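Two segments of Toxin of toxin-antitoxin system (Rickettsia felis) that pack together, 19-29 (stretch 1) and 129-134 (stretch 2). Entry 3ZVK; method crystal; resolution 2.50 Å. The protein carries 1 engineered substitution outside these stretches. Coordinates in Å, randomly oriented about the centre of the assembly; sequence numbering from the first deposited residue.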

# COMPACT_ATOMS: atom_id res chain seq x y z
N ASP A 19 -6.91 44.90 1.12
CA ASP A 19 -7.55 44.85 -0.20
C ASP A 19 -6.56 44.57 -1.32
O ASP A 19 -6.89 43.86 -2.27
N SER A 20 -5.35 45.13 -1.23
CA SER A 20 -4.31 44.95 -2.24
C SER A 20 -3.91 43.47 -2.41
O SER A 20 -3.73 43.02 -3.55
N TYR A 21 -3.89 42.71 -1.30
CA TYR A 21 -3.59 41.27 -1.27
C TYR A 21 -4.65 40.47 -2.02
O TYR A 21 -4.28 39.67 -2.88
N TYR A 22 -5.97 40.72 -1.77
CA TYR A 22 -7.02 39.99 -2.50
C TYR A 22 -7.07 40.36 -3.98
O TYR A 22 -7.43 39.51 -4.80
N ASN A 23 -6.72 41.62 -4.33
CA ASN A 23 -6.70 42.04 -5.72
C ASN A 23 -5.56 41.36 -6.48
O ASN A 23 -5.74 41.00 -7.64
N ASN A 24 -4.42 41.14 -5.83
CA ASN A 24 -3.26 40.47 -6.43
C ASN A 24 -3.55 39.00 -6.57
O ASN A 24 -3.17 38.40 -7.57
N LEU A 25 -4.24 38.42 -5.56
CA LEU A 25 -4.60 37.01 -5.55
C LEU A 25 -5.64 36.72 -6.61
O LEU A 25 -5.43 35.81 -7.40
N GLU A 26 -6.72 37.51 -6.69
CA GLU A 26 -7.76 37.34 -7.71
C GLU A 26 -7.17 37.48 -9.12
O GLU A 26 -7.58 36.75 -10.01
N LEU A 27 -6.25 38.45 -9.34
CA LEU A 27 -5.64 38.66 -10.64
C LEU A 27 -4.79 37.46 -11.06
O LEU A 27 -4.93 36.97 -12.19
N LEU A 28 -3.91 37.00 -10.14
CA LEU A 28 -3.01 35.91 -10.38
C LEU A 28 -3.73 34.58 -10.54
O LEU A 28 -3.30 33.77 -11.35
N ALA A 29 -4.81 34.35 -9.76
CA ALA A 29 -5.57 33.08 -9.76
C ALA A 29 -6.22 32.76 -11.10
O ALA A 29 -6.47 31.59 -11.38
N LEU A 129 11.34 36.13 -6.51
CA LEU A 129 10.59 36.78 -5.43
C LEU A 129 9.68 37.87 -5.95
O LEU A 129 9.94 38.46 -7.01
N GLU A 130 8.61 38.13 -5.19
CA GLU A 130 7.63 39.17 -5.47
C GLU A 130 7.19 39.68 -4.11
O GLU A 130 6.78 38.91 -3.25
N ASN A 131 7.38 40.97 -3.89
CA ASN A 131 7.06 41.65 -2.64
C ASN A 131 5.73 42.38 -2.74
O ASN A 131 5.55 43.23 -3.63
N TRP A 132 4.80 42.06 -1.81
CA TRP A 132 3.52 42.75 -1.72
C TRP A 132 3.63 43.65 -0.51
O TRP A 132 3.72 43.17 0.61
N ASP A 133 3.73 44.96 -0.72
CA ASP A 133 3.89 45.90 0.38
C ASP A 133 2.66 45.91 1.29
O ASP A 133 1.53 45.82 0.79
N LYS A 134 2.88 45.96 2.61
CA LYS A 134 1.81 46.00 3.63
C LYS A 134 1.06 47.34 3.58
O LYS A 134 -0.11 47.42 3.95

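A single large aromatic residue can fasten the end of a chain to a distant helix without one direct hydrogen bond between them, and the C-terminal segment of this toxin illustrates the principle. The helix of residues 19-29 meets the segment 129-134, more than a hundred residues away in sequence, and the two bury 363 Å² between them. Trp132 supplies much the largest share. Its CA-to-CB bond points toward the helix, and with chi1 in the m well and chi2 at -4° the buried indole reaches across Tyr21, Asn24, Leu25 and Leu28, residues that recur at the three- and four-residue spacing of one helical face.

Aromatic and CH-pi contacts form the centre of the packing. Tyr21 (m) leaves its backbone sideways, yet the end of its side chain comes nearer to the partner segment. The edge of Trp132 is directed at the face of Tyr21, with the ring centroids 5.7 Å apart and the planes at 66°. Asn24, also m and pointing toward Trp132, covers one face of the indole: its CB lies 3.7 Å from the centroid of the six-membered ring, only 15° off the normal, and its ND2 is 3.3 Å from Trp132 CD2. CB and ND2 thus lie over the ring face, with the amide plane steeply inclined to the indole; although Asn24 ND2 also lies 3.5 Å from Trp132 NE1, both are donors and form no hydrogen bond.

Aliphatic contacts complete the pocket at the indole edge. Leu28 (chi1 m, chi2 t) points toward the partner and brings CD1 to 3.6 Å from Trp132 CZ2, while Leu25, with the same rotamer but a sideways CA-to-CB bond, places CD2 3.8 Å from Trp132 CH2. Near the base of the indole, Tyr21 CE1 lies 3.9 Å from Trp132 CB.

Burying an indole leaves its N-H in need of a partner, and here the partner comes from its own segment. Glu130, extended through chi1 and chi2 (both t), accepts a nearly linear hydrogen bond from Trp132 NE1 to Glu130 OE2, at 2.9 Å and 177°. Tyr21 OH approaches Trp132 O to 3.2 Å, but its hydrogen bonding is satisfied elsewhere in the structure.

At the exposed margin, a water bridges Ser20 and Asp133, which share no direct hydrogen bond. Ser20 (p) points toward the segment, but its OG stops 4.2 Å from Asp133 O. One water spans the gap, 2.7 Å from Ser20 OG and 2.7 Å from Asp133 O, to which it donates. The CA-to-CB bond of Asp133 points away from the helix, and it is the backbone carbonyl that takes part in this link.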

# COMPACT_ATOMS: atom_id res chain seq x y z
CB ASP A 19 -8.31 46.16 -0.50
CG ASP A 19 -9.61 46.39 0.27
OD1 ASP A 19 -10.04 45.47 1.00
OD2 ASP A 19 -10.20 47.48 0.12
CB SER A 20 -3.12 45.90 -2.01
OG SER A 20 -2.27 45.52 -0.95
CB TYR A 21 -3.40 40.74 0.18
CG TYR A 21 -2.06 41.06 0.82
CD1 TYR A 21 -1.38 42.25 0.52
CD2 TYR A 21 -1.53 40.24 1.81
CE1 TYR A 21 -0.19 42.58 1.16
CE2 TYR A 21 -0.32 40.56 2.45
CZ TYR A 21 0.34 41.73 2.11
OH TYR A 21 1.53 42.07 2.68
CB TYR A 22 -8.40 39.99 -1.80
CG TYR A 22 -9.31 41.17 -2.06
CD1 TYR A 22 -9.91 41.36 -3.31
CD2 TYR A 22 -9.70 42.01 -1.02
CE1 TYR A 22 -10.76 42.44 -3.54
CE2 TYR A 22 -10.58 43.07 -1.24
CZ TYR A 22 -11.12 43.28 -2.50
OH TYR A 22 -11.98 44.32 -2.73
CB ASN A 23 -6.66 43.57 -5.88
CG ASN A 23 -7.99 44.26 -5.64
OD1 ASN A 23 -8.09 45.16 -4.82
ND2 ASN A 23 -9.03 43.88 -6.37
CB ASN A 24 -2.03 40.63 -5.53
CG ASN A 24 -1.38 42.00 -5.58
OD1 ASN A 24 -1.79 42.87 -6.32
ND2 ASN A 24 -0.37 42.21 -4.77
CB LEU A 25 -5.07 36.54 -4.16
CG LEU A 25 -4.01 36.36 -3.09
CD1 LEU A 25 -4.63 36.36 -1.71
CD2 LEU A 25 -3.17 35.12 -3.32
CB GLU A 26 -8.82 38.42 -7.55
CG GLU A 26 -10.22 37.95 -7.81
CD GLU A 26 -11.08 38.34 -6.63
OE1 GLU A 26 -11.53 39.51 -6.58
OE2 GLU A 26 -11.25 37.51 -5.72
CB LEU A 27 -4.82 39.95 -10.67
CG LEU A 27 -3.92 40.19 -11.91
CD1 LEU A 27 -4.75 40.22 -13.23
CD2 LEU A 27 -3.11 41.42 -11.75
CB LEU A 28 -1.93 35.81 -9.26
CG LEU A 28 -0.90 36.97 -9.15
CD1 LEU A 28 -0.00 36.74 -7.98
CD2 LEU A 28 -0.06 37.14 -10.44
CB ALA A 29 -6.62 33.10 -8.66
CB LEU A 129 11.57 37.42 -4.42
CG LEU A 129 11.33 37.21 -2.90
CD1 LEU A 129 11.54 35.76 -2.45
CD2 LEU A 129 12.28 38.09 -2.10
CB GLU A 130 6.45 38.67 -6.32
CG GLU A 130 5.62 39.79 -6.91
CD GLU A 130 4.58 39.36 -7.91
OE1 GLU A 130 4.91 39.11 -9.09
OE2 GLU A 130 3.39 39.41 -7.53
CB ASN A 131 8.19 42.64 -2.29
CG ASN A 131 8.19 43.14 -0.86
OD1 ASN A 131 7.24 43.79 -0.39
ND2 ASN A 131 9.30 42.92 -0.16
CB TRP A 132 2.33 41.79 -1.66
CG TRP A 132 2.10 40.92 -2.86
CD1 TRP A 132 2.78 40.95 -4.04
CD2 TRP A 132 1.14 39.86 -2.98
NE1 TRP A 132 2.31 39.97 -4.89
CE2 TRP A 132 1.29 39.29 -4.26
CE3 TRP A 132 0.21 39.29 -2.09
CZ2 TRP A 132 0.53 38.21 -4.69
CZ3 TRP A 132 -0.59 38.25 -2.54
CH2 TRP A 132 -0.40 37.70 -3.81
CB ASP A 133 4.21 47.30 -0.15
CG ASP A 133 5.49 47.39 -0.98
OD1 ASP A 133 5.65 46.57 -1.92
OD2 ASP A 133 6.31 48.30 -0.73
CB LYS A 134 2.39 45.77 5.04
CG LYS A 134 3.22 44.49 5.21
CD LYS A 134 3.62 44.27 6.67
CE LYS A 134 5.06 43.86 6.80
NZ LYS A 134 5.90 44.95 7.34
O HOH W 1 0.34 45.12 -1.55